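Local coordinates for protein chitosanase (Bacillus subtilis subsp. subtilis str. 168, PDB 7C6C) that hydrolyses internal beta-1,4 linkages between D-glucosamine units of partly acetylated chitosan, as a secreted family 46 glycoside hydrolase, at residues 31-39 and 197-205; 42-52 and 110-118. All coordinates share one frame; numbering follows the deposited sequence.

Contact 1: 31-39 and 197-205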
loop_
_atom_site.group_PDB
_atom_site.type_symbol
_atom_site.label_atom_id
_atom_site.label_comp_id
_atom_site.label_asym_id
_atom_site.label_seq_id
_atom_site.Cartn_x
_atom_site.Cartn_y
_atom_site.Cartn_z
ATOM N N GLU A 31 10.244 5.618 8.784
ATOM C CA GLU A 31 11.230 6.398 8.056
ATOM C C GLU A 31 10.590 7.663 7.504
ATOM O O GLU A 31 9.452 7.638 7.039
ATOM C CB GLU A 31 11.786 5.571 6.891
ATOM C CG GLU A 31 13.059 6.128 6.309
ATOM C CD GLU A 31 13.696 5.205 5.282
ATOM O OE1 GLU A 31 13.104 4.159 4.944
ATOM O OE2 GLU A 31 14.805 5.527 4.813
ATOM N N ARG A 32 11.339 8.762 7.544
ATOM C CA ARG A 32 11.000 9.973 6.810
ATOM C C ARG A 32 11.499 9.809 5.382
ATOM O O ARG A 32 12.703 9.650 5.162
ATOM C CB ARG A 32 11.762 11.138 7.430
ATOM C CG ARG A 32 10.959 12.202 8.086
ATOM C CD ARG A 32 11.813 13.472 8.298
ATOM N NE ARG A 32 11.696 14.403 7.174
ATOM C CZ ARG A 32 10.657 15.212 6.966
ATOM N NH1 ARG A 32 9.654 15.259 7.833
ATOM N NH2 ARG A 32 10.616 15.976 5.885
ATOM N N LEU A 33 10.596 9.856 4.407
ATOM C CA LEU A 33 10.990 9.678 3.014
ATOM C C LEU A 33 11.127 10.987 2.255
ATOM O O LEU A 33 11.498 10.966 1.078
ATOM C CB LEU A 33 10.012 8.753 2.295
ATOM C CG LEU A 33 9.939 7.358 2.915
ATOM C CD1 LEU A 33 8.912 6.504 2.200
ATOM C CD2 LEU A 33 11.310 6.673 2.927
ATOM N N ASP A 34 10.847 12.122 2.895
ATOM C CA ASP A 34 10.870 13.421 2.223
ATOM C C ASP A 34 9.949 13.442 1.009
ATOM O O ASP A 34 10.258 14.027 -0.030
ATOM C CB ASP A 34 12.288 13.882 1.891
ATOM C CG ASP A 34 13.059 14.247 3.132
ATOM O OD1 ASP A 34 12.639 15.198 3.829
ATOM O OD2 ASP A 34 14.048 13.553 3.437
ATOM N N ASP A 35 8.791 12.802 1.164
ATOM C CA ASP A 35 7.767 12.736 0.136
ATOM C C ASP A 35 6.555 13.573 0.508
ATOM O O ASP A 35 5.465 13.360 -0.038
ATOM C CB ASP A 35 7.358 11.284 -0.109
ATOM C CG ASP A 35 6.758 10.627 1.125
ATOM O OD1 ASP A 35 6.872 11.191 2.238
ATOM O OD2 ASP A 35 6.164 9.545 0.962
ATOM N N GLY A 36 6.726 14.503 1.450
ATOM C CA GLY A 36 5.645 15.327 1.925
ATOM C C GLY A 36 4.734 14.659 2.924
ATOM O O GLY A 36 3.803 15.309 3.417
ATOM N N ARG A 37 4.967 13.390 3.252
ATOM C CA ARG A 37 4.019 12.635 4.063
ATOM C C ARG A 37 4.446 12.492 5.518
ATOM O O ARG A 37 3.777 11.786 6.280
ATOM C CB ARG A 37 3.709 11.280 3.421
ATOM C CG ARG A 37 3.116 11.425 2.024
ATOM C CD ARG A 37 2.600 10.097 1.503
ATOM N NE ARG A 37 1.994 10.229 0.180
ATOM C CZ ARG A 37 2.658 10.084 -0.963
ATOM N NH1 ARG A 37 3.952 9.798 -0.951
ATOM N NH2 ARG A 37 2.020 10.223 -2.116
ATOM N N GLY A 38 5.526 13.156 5.926
ATOM C CA GLY A 38 5.977 13.055 7.308
ATOM C C GLY A 38 6.714 11.753 7.518
ATOM O O GLY A 38 7.633 11.422 6.769
ATOM N N TYR A 39 6.334 11.008 8.552
ATOM C CA TYR A 39 6.885 9.677 8.770
ATOM C C TYR A 39 6.012 8.646 8.069
ATOM O O TYR A 39 4.778 8.715 8.135
ATOM C CB TYR A 39 6.892 9.330 10.256
ATOM C CG TYR A 39 8.054 9.838 11.080
ATOM C CD1 TYR A 39 9.367 9.651 10.679
ATOM C CD2 TYR A 39 7.818 10.479 12.293
ATOM C CE1 TYR A 39 10.419 10.093 11.465
ATOM C CE2 TYR A 39 8.854 10.916 13.077
ATOM C CZ TYR A 39 10.154 10.732 12.658
ATOM O OH TYR A 39 11.181 11.168 13.465
ATOM N N ASN A 197 1.212 14.948 -7.750
ATOM C CA ASN A 197 1.757 15.423 -6.481
ATOM C C ASN A 197 3.275 15.470 -6.608
ATOM O O ASN A 197 3.948 14.435 -6.584
ATOM C CB ASN A 197 1.305 14.482 -5.371
ATOM C CG ASN A 197 2.008 14.729 -4.053
ATOM O OD1 ASN A 197 2.588 15.788 -3.824
ATOM N ND2 ASN A 197 1.941 13.749 -3.166
ATOM N N HIS A 198 3.821 16.684 -6.744
ATOM C CA HIS A 198 5.259 16.823 -6.939
ATOM C C HIS A 198 6.055 16.368 -5.724
ATOM O O HIS A 198 7.218 15.978 -5.875
ATOM C CB HIS A 198 5.619 18.266 -7.281
ATOM C CG HIS A 198 5.049 18.737 -8.581
ATOM N ND1 HIS A 198 5.179 20.036 -9.024
ATOM C CD2 HIS A 198 4.345 18.082 -9.535
ATOM C CE1 HIS A 198 4.578 20.160 -10.195
ATOM N NE2 HIS A 198 4.065 18.990 -10.527
ATOM N N ASP A 199 5.458 16.410 -4.524
ATOM C CA ASP A 199 6.182 16.032 -3.312
ATOM C C ASP A 199 6.707 14.604 -3.401
ATOM O O ASP A 199 7.735 14.277 -2.794
ATOM C CB ASP A 199 5.260 16.105 -2.082
ATOM C CG ASP A 199 4.865 17.522 -1.692
ATOM O OD1 ASP A 199 5.523 18.485 -2.139
ATOM O OD2 ASP A 199 3.902 17.661 -0.893
ATOM N N THR A 200 6.006 13.734 -4.126
ATOM C CA THR A 200 6.259 12.301 -4.089
ATOM C C THR A 200 7.019 11.788 -5.313
ATOM O O THR A 200 7.178 10.574 -5.471
ATOM C CB THR A 200 4.939 11.538 -3.889
ATOM O OG1 THR A 200 5.220 10.198 -3.461
ATOM C CG2 THR A 200 4.102 11.502 -5.172
ATOM N N ARG A 201 7.465 12.687 -6.182
ATOM C CA ARG A 201 8.166 12.294 -7.403
ATOM C C ARG A 201 9.386 11.427 -7.191
ATOM O O ARG A 201 9.512 10.369 -7.790
ATOM C CB ARG A 201 8.626 13.529 -8.172
ATOM C CG ARG A 201 7.542 14.270 -8.906
ATOM C CD ARG A 201 8.080 15.635 -9.304
ATOM N NE ARG A 201 7.317 16.250 -10.378
ATOM C CZ ARG A 201 7.449 17.516 -10.746
ATOM N NH1 ARG A 201 6.713 17.993 -11.739
ATOM N NH2 ARG A 201 8.310 18.304 -10.117
ATOM N N ASP A 202 10.298 11.890 -6.350
ATOM C CA ASP A 202 11.544 11.155 -6.127
ATOM C C ASP A 202 11.267 9.744 -5.629
ATOM O O ASP A 202 11.825 8.767 -6.143
ATOM C CB ASP A 202 12.424 11.887 -5.110
ATOM C CG ASP A 202 13.196 13.046 -5.705
ATOM O OD1 ASP A 202 13.104 13.289 -6.927
ATOM O OD2 ASP A 202 13.901 13.723 -4.929
ATOM N N GLU A 203 10.410 9.618 -4.618
ATOM C CA GLU A 203 10.147 8.307 -4.046
ATOM C C GLU A 203 9.407 7.410 -5.028
ATOM O O GLU A 203 9.732 6.224 -5.162
ATOM C CB GLU A 203 9.372 8.458 -2.736
ATOM C CG GLU A 203 9.173 7.150 -1.988
ATOM C CD GLU A 203 10.469 6.570 -1.430
ATOM O OE1 GLU A 203 11.455 7.317 -1.264
ATOM O OE2 GLU A 203 10.504 5.349 -1.171
ATOM N N TRP A 204 8.428 7.958 -5.748
ATOM C CA TRP A 204 7.614 7.111 -6.611
ATOM C C TRP A 204 8.383 6.669 -7.849
ATOM O O TRP A 204 8.218 5.537 -8.315
ATOM C CB TRP A 204 6.311 7.815 -6.972
ATOM C CG TRP A 204 5.284 7.688 -5.893
ATOM C CD1 TRP A 204 5.483 7.248 -4.612
ATOM C CD2 TRP A 204 3.891 7.974 -6.012
ATOM N NE1 TRP A 204 4.292 7.254 -3.926
ATOM C CE2 TRP A 204 3.299 7.692 -4.767
ATOM C CE3 TRP A 204 3.085 8.443 -7.058
ATOM C CZ2 TRP A 204 1.937 7.865 -4.534
ATOM C CZ3 TRP A 204 1.736 8.605 -6.830
ATOM C CH2 TRP A 204 1.173 8.330 -5.573
ATOM N N ARG A 205 9.262 7.523 -8.353
ATOM C CA ARG A 205 10.066 7.157 -9.513
ATOM C C ARG A 205 10.964 5.968 -9.168
ATOM O O ARG A 205 11.216 5.115 -10.006
ATOM C CB ARG A 205 10.878 8.358 -10.022
ATOM C CG ARG A 205 10.069 9.264 -10.940
ATOM C CD ARG A 205 10.749 10.595 -11.261
ATOM N NE ARG A 205 9.807 11.489 -11.935
ATOM C CZ ARG A 205 9.856 12.820 -11.910
ATOM N NH1 ARG A 205 8.938 13.524 -12.556
ATOM N NH2 ARG A 205 10.819 13.454 -11.259
HETATM O O HOH W 1 2.883 14.253 -0.413
#
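R37 reaches across to T200, at the N-cap position, and to W204 in helix 201-205, joining them to the loop that follows strand 30-32, home of the presumed nucleophile D35, in this lysozyme-like glycoside hydrolase fold. The R37 chain runs extended from CG to NE and crosses W204 at about a right angle, yet its guanidinium plane lies only 17° from that of the indole. R37 NH2 approaches the ring obliquely, 3.4 Å from W204 CZ2. R37 NH1 donates to T200 OG1 at 2.8 Å, and the acceptor sits at the edge of the guanidinium, near its plane. The same nitrogen also makes a salt bridge to D35 OD2, again in the guanidinium plane, but meets that oxygen from above the carboxylate. T200 thus probably acts as a second-shell residue, helping to position the arginine that grips D35. The other carboxylate oxygen, D35 OD1, accepts from R37 N in an Asx turn, so both oxygens are gripped by one residue and the group's rotation is restrained. Beside this polar knot, L33 and E203 cross obliquely: E203 bends at chi2 (68°), and its OE2 lies 3.9 Å from L33 CD1. On the backbone side, D35 CA lies 3.3 Å from D199 O in a CA-H...O contact. One water completes the join, donating to D35 O at 2.8 Å and accepting from N197 ND2 at 3.0 Å.

Contact 2: 42-52 and 110-118; sequences GRAGFTTATGD and QDKVNDHLY
The R43 guanidinium and the N114 amide lie stacked, their planes 16° apart, with N114 ND2 3.3 Å from R43 NH2 over one face. At the guanidinium edge, in its plane, D111 OD1 accepts from R43 NH1 at 2.9 Å in a salt bridge, the nitrogen lying above the carboxylate plane. The F46 ring has A44 CB over one face, offset toward the rim, and Q110 OE1 at its edge, 3.5 Å from F46 CE2; the Q110 amide stands almost upright to the ring, at 85°. F46 CE1 also meets V113 CG1 obliquely at 3.7 Å. These contacts seat the type I turn 42-45 and the short strand 46-47 on the long helix 104-128 in the interior of the fold. Q110 OE1 also accepts from R43 N at 2.9 Å, nearly along the C=O axis, while R43 CG, placed between the backbone N and carbonyl carbon (chi1 61°), passes alongside that oxygen. A water accepts from R43 NE and donates to N114 OD1. Outside the pair, E12 forms a salt bridge with R43 NH2, Y27 OH bonds D111 OD1, and Y141 OH bonds N114 ND2. With carboxylates of D111 and E12 both engaging it, the R43 charge is probably well compensated within this largely buried contact.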
loop_
_atom_site.group_PDB
_atom_site.type_symbol
_atom_site.label_atom_id
_atom_site.label_comp_id
_atom_site.label_asym_id
_atom_site.label_seq_id
_atom_site.Cartn_x
_atom_site.Cartn_y
_atom_site.Cartn_z
ATOM N N GLY A 42 5.250 1.307 9.624
ATOM C CA GLY A 42 4.558 0.036 9.737
ATOM C C GLY A 42 4.234 -0.651 8.418
ATOM O O GLY A 42 4.773 -0.334 7.353
ATOM N N ARG A 43 3.313 -1.616 8.515
ATOM C CA ARG A 43 3.127 -2.577 7.428
ATOM C C ARG A 43 2.630 -1.921 6.151
ATOM O O ARG A 43 2.975 -2.368 5.055
ATOM C CB ARG A 43 2.190 -3.715 7.853
ATOM C CG ARG A 43 0.778 -3.298 8.244
ATOM C CD ARG A 43 -0.187 -4.474 8.279
ATOM N NE ARG A 43 -0.402 -4.994 6.936
ATOM C CZ ARG A 43 -0.963 -6.168 6.667
ATOM N NH1 ARG A 43 -1.387 -6.943 7.656
ATOM N NH2 ARG A 43 -1.099 -6.573 5.412
ATOM N N ALA A 44 1.797 -0.893 6.263
ATOM C CA ALA A 44 1.192 -0.263 5.104
ATOM C C ALA A 44 1.867 1.039 4.720
ATOM O O ALA A 44 1.365 1.749 3.843
ATOM C CB ALA A 44 -0.297 -0.023 5.350
ATOM N N GLY A 45 2.976 1.386 5.363
ATOM C CA GLY A 45 3.480 2.733 5.176
ATOM C C GLY A 45 2.455 3.771 5.575
ATOM O O GLY A 45 2.226 4.737 4.837
ATOM N N PHE A 46 1.800 3.564 6.717
ATOM C CA PHE A 46 0.900 4.574 7.259
ATOM C C PHE A 46 1.680 5.867 7.485
ATOM O O PHE A 46 2.767 5.842 8.062
ATOM C CB PHE A 46 0.367 4.107 8.618
ATOM C CG PHE A 46 -0.234 2.712 8.646
ATOM C CD1 PHE A 46 -1.540 2.485 8.236
ATOM C CD2 PHE A 46 0.479 1.647 9.201
ATOM C CE1 PHE A 46 -2.097 1.224 8.327
ATOM C CE2 PHE A 46 -0.087 0.391 9.292
ATOM C CZ PHE A 46 -1.373 0.181 8.855
ATOM N N THR A 47 1.127 7.004 7.077
ATOM C CA THR A 47 1.887 8.245 7.159
ATOM C C THR A 47 1.269 9.230 8.143
ATOM O O THR A 47 0.061 9.222 8.398
ATOM C CB THR A 47 2.065 8.902 5.788
ATOM O OG1 THR A 47 0.781 9.125 5.192
ATOM C CG2 THR A 47 2.912 8.029 4.865
ATOM N N THR A 48 2.118 10.106 8.681
ATOM C CA THR A 48 1.647 11.108 9.628
ATOM C C THR A 48 0.959 12.298 8.960
ATOM O O THR A 48 0.175 12.976 9.621
ATOM C CB THR A 48 2.779 11.552 10.566
ATOM O OG1 THR A 48 3.905 12.016 9.812
ATOM C CG2 THR A 48 3.226 10.406 11.444
ATOM N N ALA A 49 1.204 12.563 7.673
ATOM C CA ALA A 49 0.506 13.666 7.011
ATOM C C ALA A 49 -0.930 13.314 6.630
ATOM O O ALA A 49 -1.761 14.218 6.505
ATOM C CB ALA A 49 1.262 14.109 5.756
ATOM N N THR A 50 -1.243 12.027 6.429
ATOM C CA THR A 50 -2.534 11.628 5.869
ATOM C C THR A 50 -3.582 11.311 6.917
ATOM O O THR A 50 -4.774 11.282 6.591
ATOM C CB THR A 50 -2.405 10.366 5.026
ATOM O OG1 THR A 50 -1.950 9.291 5.860
ATOM C CG2 THR A 50 -1.462 10.599 3.872
ATOM N N GLY A 51 -3.183 11.033 8.145
ATOM C CA GLY A 51 -4.125 10.569 9.131
ATOM C C GLY A 51 -4.115 9.073 9.354
ATOM O O GLY A 51 -4.666 8.616 10.362
ATOM N N ASP A 52 -3.489 8.292 8.470
ATOM C CA ASP A 52 -3.607 6.857 8.686
ATOM C C ASP A 52 -2.707 6.361 9.806
ATOM O O ASP A 52 -3.106 5.440 10.526
ATOM C CB ASP A 52 -3.544 6.031 7.393
ATOM C CG ASP A 52 -2.245 6.179 6.653
ATOM O OD1 ASP A 52 -1.509 7.148 6.904
ATOM O OD2 ASP A 52 -1.962 5.309 5.800
ATOM N N GLN A 110 -2.446 -2.307 13.654
ATOM C CA GLN A 110 -2.047 -2.095 12.265
ATOM C C GLN A 110 -2.854 -2.964 11.309
ATOM O O GLN A 110 -3.256 -2.506 10.234
ATOM C CB GLN A 110 -0.557 -2.365 12.091
ATOM C CG GLN A 110 0.345 -1.334 12.739
ATOM C CD GLN A 110 1.782 -1.505 12.319
ATOM O OE1 GLN A 110 2.070 -1.673 11.134
ATOM N NE2 GLN A 110 2.697 -1.481 13.282
ATOM N N ASP A 111 -3.081 -4.230 11.665
ATOM C CA ASP A 111 -3.862 -5.103 10.794
ATOM C C ASP A 111 -5.281 -4.576 10.630
ATOM O O ASP A 111 -5.855 -4.644 9.539
ATOM C CB ASP A 111 -3.907 -6.524 11.358
ATOM C CG ASP A 111 -2.580 -7.246 11.275
ATOM O OD1 ASP A 111 -1.684 -6.798 10.531
ATOM O OD2 ASP A 111 -2.451 -8.290 11.952
ATOM N N LYS A 112 -5.868 -4.058 11.711
ATOM C CA LYS A 112 -7.236 -3.557 11.632
ATOM C C LYS A 112 -7.322 -2.332 10.729
ATOM O O LYS A 112 -8.214 -2.240 9.881
ATOM C CB LYS A 112 -7.764 -3.242 13.029
ATOM C CG LYS A 112 -9.150 -2.642 13.004
ATOM C CD LYS A 112 -9.763 -2.530 14.399
ATOM C CE LYS A 112 -10.366 -1.144 14.646
ATOM N NZ LYS A 112 -11.485 -1.175 15.621
ATOM N N VAL A 113 -6.408 -1.375 10.900
ATOM C CA VAL A 113 -6.433 -0.182 10.057
ATOM C C VAL A 113 -6.137 -0.549 8.608
ATOM O O VAL A 113 -6.789 -0.052 7.681
ATOM C CB VAL A 113 -5.481 0.893 10.614
ATOM C CG1 VAL A 113 -5.450 2.111 9.711
ATOM C CG2 VAL A 113 -5.936 1.289 12.004
ATOM N N ASN A 114 -5.169 -1.445 8.385
ATOM C CA ASN A 114 -4.895 -1.899 7.025
ATOM C C ASN A 114 -6.128 -2.525 6.394
ATOM O O ASN A 114 -6.421 -2.293 5.216
ATOM C CB ASN A 114 -3.750 -2.903 7.025
ATOM C CG ASN A 114 -3.484 -3.448 5.645
ATOM O OD1 ASN A 114 -2.981 -2.730 4.781
ATOM N ND2 ASN A 114 -3.845 -4.709 5.411
ATOM N N ASP A 115 -6.857 -3.334 7.163
ATOM C CA ASP A 115 -8.036 -3.989 6.613
ATOM C C ASP A 115 -9.092 -2.961 6.230
ATOM O O ASP A 115 -9.698 -3.039 5.152
ATOM C CB ASP A 115 -8.584 -4.981 7.640
ATOM C CG ASP A 115 -9.745 -5.780 7.110
ATOM O OD1 ASP A 115 -9.547 -6.534 6.137
ATOM O OD2 ASP A 115 -10.852 -5.655 7.669
ATOM N N HIS A 116 -9.307 -1.974 7.097
ATOM C CA HIS A 116 -10.377 -1.009 6.896
ATOM C C HIS A 116 -10.032 0.009 5.816
ATOM O O HIS A 116 -10.906 0.399 5.034
ATOM C CB HIS A 116 -10.657 -0.302 8.221
ATOM C CG HIS A 116 -11.755 0.710 8.148
ATOM N ND1 HIS A 116 -13.063 0.375 7.865
ATOM C CD2 HIS A 116 -11.741 2.053 8.323
ATOM C CE1 HIS A 116 -13.806 1.468 7.875
ATOM N NE2 HIS A 116 -13.027 2.501 8.144
ATOM N N LEU A 117 -8.776 0.455 5.760
ATOM C CA LEU A 117 -8.400 1.517 4.833
ATOM C C LEU A 117 -7.927 1.004 3.484
ATOM O O LEU A 117 -8.065 1.712 2.482
ATOM C CB LEU A 117 -7.276 2.374 5.421
ATOM C CG LEU A 117 -7.592 3.198 6.672
ATOM C CD1 LEU A 117 -6.453 4.165 6.942
ATOM C CD2 LEU A 117 -8.907 3.948 6.537
ATOM N N TYR A 118 -7.350 -0.194 3.422
ATOM C CA TYR A 118 -6.685 -0.644 2.204
ATOM C C TYR A 118 -7.261 -1.946 1.660
ATOM O O TYR A 118 -7.725 -1.970 0.518
ATOM C CB TYR A 118 -5.157 -0.718 2.391
ATOM C CG TYR A 118 -4.562 0.464 3.137
ATOM C CD1 TYR A 118 -4.757 1.772 2.696
ATOM C CD2 TYR A 118 -3.815 0.272 4.290
ATOM C CE1 TYR A 118 -4.220 2.855 3.393
ATOM C CE2 TYR A 118 -3.283 1.343 4.988
ATOM C CZ TYR A 118 -3.482 2.626 4.538
ATOM O OH TYR A 118 -2.934 3.670 5.244
HETATM O O HOH W 2 -0.272 -3.257 4.693
#

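Overall arrangement
The three-stranded antiparallel sheet joins the two contacts: segment 31-39 runs from strand 30-32 to the start of strand 39-41, the middle strand, and segment 42-52 carries strand 46-47. Their centres are 16 Å apart, but the segments touch directly, where Y39 N probably bonds T48 OG1 and R37 O probably accepts from A49 N. Contact 1 is partly buried, mostly polar, and includes the presumed nucleophile; contact 2 is a buried interface mixing an aromatic and aliphatic cluster with a polar network, set against helix 104-128. Each uses an arginine paired with an aspartate, but R37 bonds an aspartate of its own segment, whereas R43 reaches across to the helix.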